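Periplasmic molybdate-binding protein (Azotobacter vinelandii, PDB 1ATG) binds molybdate and tungstate in the periplasm, in a pocket between its two domains, and probably serves as the solute-binding component of an ABC transporter. Local coordinates at residues G90-D93 against K97-A100; T122-H127 against W180-N185. All coordinates share one frame; numbering follows the deposited sequence. Where two conformers were deposited one is given.

Contact 1 and contact 2 lie on the same side of the chain's centre, their centres about 13 Å apart. Contact 1 is a surface contact: it closes a loop between strands 75-86 and 107-110 on itself, held chiefly by two hydrogen bonds from backbone N-H groups to one carboxylate. Contact 2 is mostly buried and joins helix 116-127 to the chain that follows strand 178-180; its inner part is apolar, and polar groups appear only at its outer end, with a water. Both pack on strands 75-86 and 160-164, contact 1 through Leu84 and Leu160, contact 2 through Leu82 and Phe162. Trp180 ties them together: Leu99 CD1 lies 3.8 Å from Trp180 CZ3, and Val92 also packs on the tryptophan.

Contact 1. Residues G90-D93 against K97-A100; sequences GLVD and KVLA
Leu91 begins the contact with Val98, and Asp93 completes it by receiving the first backbone N-H groups of the short 3-10 segment 97-100; both segments belong to the surface loop between strands 75-86 and 107-110, away from the anion pocket. The CD1 branch of Leu91 stands 4.1 Å from Val98 CG2, the two side chains crossing at about a right angle. The same methyl of Val98 also rests against the Leu91 carbonyl, so the valine covers both backbone and side chain of this residue. Val92 touches more lightly: its CA lies 4.1 Å from Val98 CG1, and its CG1 approaches that same methyl at 4.4 Å, while its side chain also packs on Leu84, Leu160 and Trp180 of the sheet beneath. Its backbone N is bonded to Ser178 OG, which pins the loop to strand 178-180.

Asp93 carries the polar half. Its CG sits between the backbone N and the carbonyl carbon (chi1 63°), a torsion that swings the carboxylate across to the 3-10 segment. OD1 accepts Val98 N at 2.8 Å, on the syn side but 25° out of the carboxylate plane. OD2 takes Lys97 N at 2.9 Å through its syn lone pair, and it also receives Gln95 N, which makes an Asx turn. Both bonds to 97-100 are somewhat bent, with N-H...O angles near 150°. Beside them Lys97 CB lies 3.4 Å from Asp93 OD2, and Val98 CG1 lies against OD1 at 3.6 Å.

One carboxylate thus gathers three backbone N-H groups, which fixes its rotation and ties the Asx turn to the N-terminal end of the 3-10 segment. These three donors would probably favour the ionised form of Asp93.

Contact 2. Residues T122-H127 against W180-N185; sequences TQVLTH and WFPPAN
Val124 on helix 116-127 packs against Pro182 and Trp180, placing the helix over the chain that leaves strand 178-180 in one domain of this two-domain periplasmic binding-protein fold. The tight part is wholly apolar. Val124 sets CG2 against CB and CG of Pro182, 3.8 Å from CB, and the two side chains cross at about a right angle. Its CG1, anti to the backbone N (chi1 173°), approaches Trp180 at CZ3, 4.1 Å away. Pro182 also lies on the tryptophan itself, its CA 3.7 Å above one indole face and offset toward the rim. Leu82 and Phe162 of the sheet touch both Val124 and Pro182, closing this cluster about 13 Å from the bound tungstate (Val124 side chain to ligand). Cutting Val124 back to an alanine is likely to open a gap where CG1 and CG2 met Trp180 CZ3 and Pro182 CB, and to weaken the seating of the helix on this loop.

Toward solvent the contact is looser. The His127 ring stacks on Tyr186 and meets Asn185 obliquely, with CE1 3.5 Å from the Asn185 carbonyl O. A water reaches the ring in its plane at ND1, 2.8 Å away, and gives that same Asn185 O a weak hydrogen bond of 3.5 Å.

Contact 1. Residues G90-D93 against K97-A100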
ATOM      1  N   GLY A  90       8.284  19.673  11.734  1.00 10.23           N
ATOM      2  CA  GLY A  90       8.427  20.973  11.124  1.00 11.66           C
ATOM      3  C   GLY A  90       8.939  21.032   9.702  1.00 12.56           C
ATOM      4  O   GLY A  90       8.849  22.119   9.109  1.00 13.76           O
ATOM      5  N   LEU A  91       9.475  19.965   9.110  1.00  9.03           N
ATOM      6  CA  LEU A  91       9.974  20.037   7.743  1.00  7.39           C
ATOM      7  C   LEU A  91       8.838  20.045   6.734  1.00  7.52           C
ATOM      8  O   LEU A  91       8.810  20.877   5.825  1.00  8.25           O
ATOM      9  CB  LEU A  91      10.953  18.901   7.441  1.00  7.97           C
ATOM     10  CG  LEU A  91      11.512  18.867   6.021  1.00  8.00           C
ATOM     11  CD1 LEU A  91      12.212  20.175   5.674  1.00  9.76           C
ATOM     12  CD2 LEU A  91      12.447  17.675   5.823  1.00  9.28           C
ATOM     13  N   VAL A  92       7.906  19.100   6.839  1.00  6.04           N
ATOM     14  CA  VAL A  92       6.769  19.051   5.930  1.00  6.75           C
ATOM     15  C   VAL A  92       5.685  19.984   6.461  1.00  6.94           C
ATOM     16  O   VAL A  92       5.106  19.736   7.517  1.00  8.75           O
ATOM     17  CB  VAL A  92       6.242  17.625   5.759  1.00  5.91           C
ATOM     18  CG1 VAL A  92       5.025  17.618   4.845  1.00  6.64           C
ATOM     19  CG2 VAL A  92       7.335  16.738   5.176  1.00  6.43           C
ATOM     20  N   ASP A  93       5.393  21.019   5.696  1.00  7.81           N
ATOM     21  CA  ASP A  93       4.321  21.943   6.064  1.00  8.67           C
ATOM     22  C   ASP A  93       2.982  21.361   5.631  1.00 10.30           C
ATOM     23  O   ASP A  93       2.904  20.476   4.792  1.00  9.20           O
ATOM     24  CB  ASP A  93       4.530  23.289   5.376  1.00  9.69           C
ATOM     25  CG  ASP A  93       4.461  23.159   3.869  1.00 10.79           C
ATOM     26  OD1 ASP A  93       5.396  22.527   3.306  1.00 12.19           O
ATOM     27  OD2 ASP A  93       3.489  23.612   3.222  1.00 10.36           O
ATOM     28  N   LYS A  97       4.153  22.853   0.474  1.00  8.33           N
ATOM     29  CA  LYS A  97       5.015  23.853  -0.146  1.00  8.28           C
ATOM     30  C   LYS A  97       6.487  23.480  -0.078  1.00  8.11           C
ATOM     31  O   LYS A  97       7.283  23.868  -0.929  1.00  8.85           O
ATOM     32  CB  LYS A  97       4.819  25.220   0.516  0.50 10.60           C
ATOM     33  CG  LYS A  97       3.623  25.999  -0.013  0.50 13.94           C
ATOM     34  CD  LYS A  97       3.400  27.243   0.840  0.50 15.28           C
ATOM     35  CE  LYS A  97       1.951  27.696   0.779  0.50 18.73           C
ATOM     36  NZ  LYS A  97       1.370  27.506  -0.577  0.50 20.48           N
ATOM     37  N   VAL A  98       6.857  22.675   0.914  1.00  7.66           N
ATOM     38  CA  VAL A  98       8.224  22.193   1.050  1.00  7.94           C
ATOM     39  C   VAL A  98       8.727  21.550  -0.233  1.00  6.53           C
ATOM     40  O   VAL A  98       9.912  21.672  -0.539  1.00  6.76           O
ATOM     41  CB  VAL A  98       8.315  21.194   2.216  1.00  7.64           C
ATOM     42  CG1 VAL A  98       7.516  19.916   1.986  1.00  8.47           C
ATOM     43  CG2 VAL A  98       9.774  20.850   2.493  1.00  8.68           C
ATOM     44  N   LEU A  99       7.878  20.887  -1.006  1.00  7.02           N
ATOM     45  CA  LEU A  99       8.333  20.207  -2.206  1.00  7.63           C
ATOM     46  C   LEU A  99       8.977  21.100  -3.251  1.00  8.85           C
ATOM     47  O   LEU A  99       9.788  20.631  -4.048  1.00  8.94           O
ATOM     48  CB  LEU A  99       7.161  19.463  -2.850  1.00  6.93           C
ATOM     49  CG  LEU A  99       6.705  18.223  -2.082  1.00  6.97           C
ATOM     50  CD1 LEU A  99       5.386  17.721  -2.662  1.00  8.76           C
ATOM     51  CD2 LEU A  99       7.753  17.124  -2.130  1.00  8.16           C
ATOM     52  N   ALA A 100       8.561  22.359  -3.314  1.00  8.33           N
ATOM     53  CA  ALA A 100       9.080  23.281  -4.315  1.00  9.97           C
ATOM     54  C   ALA A 100      10.359  23.976  -3.875  1.00 11.38           C
ATOM     55  O   ALA A 100      10.941  24.716  -4.681  1.00 13.73           O
ATOM     56  CB  ALA A 100       8.010  24.318  -4.645  1.00 11.77           C
TER

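Contact 2. Residues T122-H127 against W180-N185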
ATOM      1  N   THR A 122       4.357   9.968  -7.588  1.00  4.56           N
ATOM      2  CA  THR A 122       4.818  10.556  -8.845  1.00  4.92           C
ATOM      3  C   THR A 122       3.745  11.426  -9.486  1.00  4.82           C
ATOM      4  O   THR A 122       4.035  12.529  -9.956  1.00  5.05           O
ATOM      5  CB  THR A 122       5.246   9.423  -9.788  1.00  5.65           C
ATOM      6  OG1 THR A 122       6.281   8.655  -9.148  1.00  6.80           O
ATOM      7  CG2 THR A 122       5.806   9.974 -11.086  1.00  7.40           C
ATOM      8  N   GLN A 123       2.492  10.975  -9.412  1.00  5.28           N
ATOM      9  CA  GLN A 123       1.381  11.764  -9.902  1.00  4.88           C
ATOM     10  C   GLN A 123       1.266  13.091  -9.160  1.00  5.11           C
ATOM     11  O   GLN A 123       0.932  14.100  -9.794  1.00  5.25           O
ATOM     12  CB  GLN A 123       0.059  10.989  -9.797  1.00  6.70           C
ATOM     13  CG  GLN A 123      -0.032   9.904 -10.865  1.00  5.89           C
ATOM     14  CD  GLN A 123      -1.211   8.983 -10.681  1.00  5.17           C
ATOM     15  OE1 GLN A 123      -1.800   8.873  -9.606  1.00  5.99           O
ATOM     16  NE2 GLN A 123      -1.550   8.268 -11.771  1.00  7.47           N
ATOM     17  N   VAL A 124       1.527  13.116  -7.856  1.00  4.85           N
ATOM     18  CA  VAL A 124       1.488  14.376  -7.122  1.00  4.87           C
ATOM     19  C   VAL A 124       2.565  15.316  -7.639  1.00  5.34           C
ATOM     20  O   VAL A 124       2.305  16.503  -7.854  1.00  5.93           O
ATOM     21  CB  VAL A 124       1.654  14.146  -5.618  1.00  4.18           C
ATOM     22  CG1 VAL A 124       1.798  15.459  -4.858  1.00  5.81           C
ATOM     23  CG2 VAL A 124       0.461  13.347  -5.093  1.00  5.32           C
ATOM     24  N   LEU A 125       3.792  14.820  -7.830  1.00  4.77           N
ATOM     25  CA  LEU A 125       4.836  15.690  -8.376  1.00  5.80           C
ATOM     26  C   LEU A 125       4.476  16.203  -9.765  1.00  5.24           C
ATOM     27  O   LEU A 125       4.715  17.376 -10.074  1.00  6.09           O
ATOM     28  CB  LEU A 125       6.186  14.986  -8.390  1.00  5.22           C
ATOM     29  CG  LEU A 125       6.736  14.582  -7.014  1.00  6.10           C
ATOM     30  CD1 LEU A 125       8.134  14.019  -7.218  1.00  6.52           C
ATOM     31  CD2 LEU A 125       6.753  15.737  -6.035  1.00  7.30           C
ATOM     32  N   THR A 126       3.873  15.351 -10.586  1.00  5.58           N
ATOM     33  CA  THR A 126       3.436  15.805 -11.910  1.00  5.91           C
ATOM     34  C   THR A 126       2.366  16.862 -11.753  1.00  6.86           C
ATOM     35  O   THR A 126       2.355  17.878 -12.481  1.00  6.98           O
ATOM     36  CB  THR A 126       2.914  14.583 -12.684  1.00  7.33           C
ATOM     37  OG1 THR A 126       4.037  13.747 -12.989  1.00  7.61           O
ATOM     38  CG2 THR A 126       2.165  14.969 -13.951  1.00  8.26           C
ATOM     39  N   HIS A 127       1.427  16.677 -10.833  1.00  5.67           N
ATOM     40  CA  HIS A 127       0.366  17.658 -10.629  1.00  6.60           C
ATOM     41  C   HIS A 127       0.915  19.030 -10.279  1.00  6.78           C
ATOM     42  O   HIS A 127       0.373  20.055 -10.721  1.00  8.07           O
ATOM     43  CB  HIS A 127      -0.588  17.155  -9.538  1.00  7.08           C
ATOM     44  CG  HIS A 127      -1.813  18.002  -9.367  1.00  6.44           C
ATOM     45  ND1 HIS A 127      -2.972  17.805 -10.090  1.00  8.13           N
ATOM     46  CD2 HIS A 127      -2.042  19.058  -8.564  1.00  9.31           C
ATOM     47  CE1 HIS A 127      -3.859  18.713  -9.708  1.00  9.25           C
ATOM     48  NE2 HIS A 127      -3.324  19.495  -8.807  1.00 10.12           N
ATOM     49  N   TRP A 180       2.040  15.789   5.196  1.00  5.67           N
ATOM     50  CA  TRP A 180       1.089  16.500   4.354  1.00  5.45           C
ATOM     51  C   TRP A 180       0.347  15.481   3.504  1.00  5.38           C
ATOM     52  O   TRP A 180       0.961  14.621   2.869  1.00  5.44           O
ATOM     53  CB  TRP A 180       1.772  17.479   3.413  1.00  6.61           C
ATOM     54  CG  TRP A 180       0.910  18.106   2.358  1.00  6.31           C
ATOM     55  CD1 TRP A 180      -0.196  18.894   2.551  1.00  7.76           C
ATOM     56  CD2 TRP A 180       1.058  17.991   0.938  1.00  5.41           C
ATOM     57  NE1 TRP A 180      -0.716  19.293   1.349  1.00  7.54           N
ATOM     58  CE2 TRP A 180       0.037  18.762   0.337  1.00  7.46           C
ATOM     59  CE3 TRP A 180       1.980  17.340   0.120  1.00  6.27           C
ATOM     60  CZ2 TRP A 180      -0.071  18.894  -1.039  1.00  7.73           C
ATOM     61  CZ3 TRP A 180       1.857  17.475  -1.254  1.00  8.04           C
ATOM     62  CH2 TRP A 180       0.835  18.244  -1.829  1.00  7.77           C
ATOM     63  N   PHE A 181      -0.979  15.548   3.546  1.00  4.96           N
ATOM     64  CA  PHE A 181      -1.805  14.717   2.680  1.00  4.95           C
ATOM     65  C   PHE A 181      -2.043  15.451   1.379  1.00  5.85           C
ATOM     66  O   PHE A 181      -2.774  16.458   1.338  1.00  7.15           O
ATOM     67  CB  PHE A 181      -3.182  14.425   3.297  1.00  6.02           C
ATOM     68  CG  PHE A 181      -3.146  13.584   4.532  1.00  5.43           C
ATOM     69  CD1 PHE A 181      -2.878  12.220   4.440  1.00  9.24           C
ATOM     70  CD2 PHE A 181      -3.379  14.117   5.785  1.00  7.92           C
ATOM     71  CE1 PHE A 181      -2.851  11.421   5.570  1.00 11.33           C
ATOM     72  CE2 PHE A 181      -3.355  13.321   6.914  1.00  7.84           C
ATOM     73  CZ  PHE A 181      -3.093  11.974   6.817  1.00  9.42           C
ATOM     74  N   PRO A 182      -1.508  15.018   0.257  1.00  4.68           N
ATOM     75  CA  PRO A 182      -1.892  15.658  -1.001  1.00  5.10           C
ATOM     76  C   PRO A 182      -3.399  15.506  -1.199  1.00  4.79           C
ATOM     77  O   PRO A 182      -3.970  14.443  -0.955  1.00  5.51           O
ATOM     78  CB  PRO A 182      -1.125  14.871  -2.048  1.00  6.28           C
ATOM     79  CG  PRO A 182       0.024  14.242  -1.321  1.00  6.54           C
ATOM     80  CD  PRO A 182      -0.549  13.916   0.054  1.00  5.56           C
ATOM     81  N   PRO A 183      -4.078  16.568  -1.623  1.00  5.44           N
ATOM     82  CA  PRO A 183      -5.518  16.477  -1.878  1.00  6.32           C
ATOM     83  C   PRO A 183      -5.816  15.370  -2.881  1.00  6.36           C
ATOM     84  O   PRO A 183      -5.011  14.982  -3.732  1.00  6.19           O
ATOM     85  CB  PRO A 183      -5.874  17.869  -2.384  1.00  8.26           C
ATOM     86  CG  PRO A 183      -4.857  18.764  -1.756  1.00  7.66           C
ATOM     87  CD  PRO A 183      -3.575  17.944  -1.792  1.00  6.84           C
ATOM     88  N   ALA A 184      -7.077  14.895  -2.830  1.00  6.83           N
ATOM     89  CA  ALA A 184      -7.508  13.769  -3.649  1.00  5.43           C
ATOM     90  C   ALA A 184      -7.541  14.015  -5.149  1.00  5.83           C
ATOM     91  O   ALA A 184      -7.551  13.049  -5.895  1.00  6.20           O
ATOM     92  CB  ALA A 184      -8.868  13.269  -3.168  1.00  9.11           C
ATOM     93  N   ASN A 185      -7.497  15.273  -5.568  1.00  5.82           N
ATOM     94  CA  ASN A 185      -7.418  15.572  -6.993  1.00  6.72           C
ATOM     95  C   ASN A 185      -5.980  15.675  -7.483  1.00  7.35           C
ATOM     96  O   ASN A 185      -5.769  15.923  -8.674  1.00  8.17           O
ATOM     97  CB  ASN A 185      -8.181  16.856  -7.330  1.00  8.62           C
ATOM     98  CG  ASN A 185      -7.666  18.080  -6.612  1.00 10.82           C
ATOM     99  OD1 ASN A 185      -7.309  18.068  -5.439  1.00 10.51           O
ATOM    100  ND2 ASN A 185      -7.622  19.210  -7.312  1.00 15.28           N
TER
HETATM  101  O   HOH W   1      -3.961  15.666 -11.624  1.00 17.66           O